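Local coordinates for major exported protein (Pseudomonas aeruginosa, PDB 3HE1), which is a secreted Hcp-family protein that probably assembles into hexameric rings and serves as an exported component of the type VI secretion system, at residues Thr34-Ile39 / Leu103-Thr108. Residues are numbered along the deposited sequence; the frame is centred on the assembly and turned at random.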
# COMPACT_ATOMS: atom_id res chain seq x y z
N THR A 34 5.03 3.82 -40.17
CA THR A 34 4.73 3.80 -41.59
C THR A 34 4.56 5.21 -42.16
O THR A 34 4.96 5.50 -43.29
CB THR A 34 3.47 2.96 -41.91
OG1 THR A 34 2.46 3.23 -40.93
CG2 THR A 34 3.80 1.48 -41.91
N LYS A 35 3.97 6.09 -41.36
CA LYS A 35 3.71 7.46 -41.79
C LYS A 35 4.82 8.43 -41.41
O LYS A 35 5.21 9.27 -42.21
CB LYS A 35 2.37 7.95 -41.23
CG LYS A 35 1.17 7.22 -41.80
CD LYS A 35 0.96 5.86 -41.13
CE LYS A 35 -0.14 5.07 -41.81
NZ LYS A 35 -0.83 4.16 -40.89
N GLN A 36 5.34 8.29 -40.19
CA GLN A 36 6.27 9.26 -39.63
C GLN A 36 7.76 8.94 -39.78
O GLN A 36 8.61 9.77 -39.47
CB GLN A 36 5.97 9.46 -38.15
CG GLN A 36 4.55 9.93 -37.87
CD GLN A 36 4.40 10.50 -36.47
OE1 GLN A 36 5.08 11.47 -36.10
NE2 GLN A 36 3.51 9.92 -35.67
N GLY A 37 8.09 7.75 -40.26
CA GLY A 37 9.49 7.36 -40.37
C GLY A 37 10.05 7.01 -39.00
O GLY A 37 9.36 6.38 -38.19
N LEU A 38 11.29 7.41 -38.73
CA LEU A 38 11.94 7.15 -37.45
C LEU A 38 11.45 8.17 -36.43
O LEU A 38 11.80 9.35 -36.50
CB LEU A 38 13.47 7.17 -37.57
CG LEU A 38 14.29 6.72 -36.34
CD1 LEU A 38 13.87 5.33 -35.86
CD2 LEU A 38 15.78 6.76 -36.60
N ILE A 39 10.61 7.71 -35.51
CA ILE A 39 9.92 8.62 -34.60
C ILE A 39 10.84 9.02 -33.46
O ILE A 39 10.64 10.04 -32.82
CB ILE A 39 8.60 8.00 -34.10
CG1 ILE A 39 7.54 8.09 -35.21
CG2 ILE A 39 8.11 8.68 -32.81
CD1 ILE A 39 6.38 7.10 -35.07
N LEU A 103 4.36 10.43 -30.72
CA LEU A 103 3.74 9.18 -30.28
C LEU A 103 2.25 9.31 -30.12
O LEU A 103 1.50 8.38 -30.44
CB LEU A 103 4.35 8.71 -28.97
CG LEU A 103 5.82 8.38 -29.18
CD1 LEU A 103 6.56 8.33 -27.86
CD2 LEU A 103 5.91 7.07 -29.91
N LEU A 104 1.81 10.46 -29.62
CA LEU A 104 0.39 10.76 -29.51
C LEU A 104 -0.20 10.82 -30.90
O LEU A 104 -1.24 10.21 -31.17
CB LEU A 104 0.15 12.06 -28.75
CG LEU A 104 0.54 11.93 -27.28
CD1 LEU A 104 1.07 13.24 -26.70
CD2 LEU A 104 -0.61 11.37 -26.46
N ALA A 105 0.46 11.54 -31.80
CA ALA A 105 -0.03 11.58 -33.16
C ALA A 105 -0.23 10.14 -33.60
O ALA A 105 -1.30 9.77 -34.08
CB ALA A 105 0.95 12.30 -34.08
N ALA A 106 0.80 9.32 -33.41
CA ALA A 106 0.72 7.91 -33.73
C ALA A 106 -0.53 7.28 -33.13
O ALA A 106 -1.34 6.68 -33.83
CB ALA A 106 1.98 7.18 -33.25
N LEU A 107 -0.69 7.42 -31.82
CA LEU A 107 -1.78 6.79 -31.10
C LEU A 107 -3.12 7.23 -31.69
O LEU A 107 -3.92 6.40 -32.13
CB LEU A 107 -1.69 7.15 -29.62
CG LEU A 107 -2.60 6.58 -28.53
CD1 LEU A 107 -2.36 7.38 -27.28
CD2 LEU A 107 -4.06 6.66 -28.89
N THR A 108 -3.37 8.54 -31.69
CA THR A 108 -4.65 9.09 -32.13
C THR A 108 -4.89 8.93 -33.63
O THR A 108 -6.02 9.08 -34.10
CB THR A 108 -4.78 10.60 -31.80
OG1 THR A 108 -3.63 11.30 -32.29
CG2 THR A 108 -4.91 10.82 -30.30
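The bulged beta-hairpin turn after strand 27-33 meets the helix of the Hcp fold here: Gln36 and Ile39 of 34-39 touch Ala105, Ala106 and Leu103 of helix 100-109. Gln36 does so with the amide end of its side chain. Its CG lies beside the backbone N (chi1 -58°) and the chain runs extended beyond it, carrying NE2 up to the helix. There NE2 lies 3.8 Å from Ala105 CB and 4.0 Å from Ala106 CB, and it approaches Ala106 N to 3.6 Å without a hydrogen bond. The amide nitrogen instead donates to Leu102 O, one residue before 103-108, and to Glu111 OE1 beyond the helix, two bonds that fix the direction of the amide. The other carboxylate oxygen of Glu111, OE2, is hydrogen-bonded to Lys35 N. Gln36 and Gly37 together face Gly33 in a classic beta bulge. Farther along, the contact turns apolar, with the branch methyl CG2 of Ile39 4.0 Å from Leu103 CD2. Ile39 CB points toward the helix, whereas Leu103 starts away from 34-39 at CB and swings its CD2 methyl back to meet Ile39. Leu103 also packs on Ile31 of strand 27-33 and on Ile142 and Ile145 of strand 140-149, while Leu104 packs against Trp175 of a neighbouring subunit, placing the helix between its own sheet and the next chain.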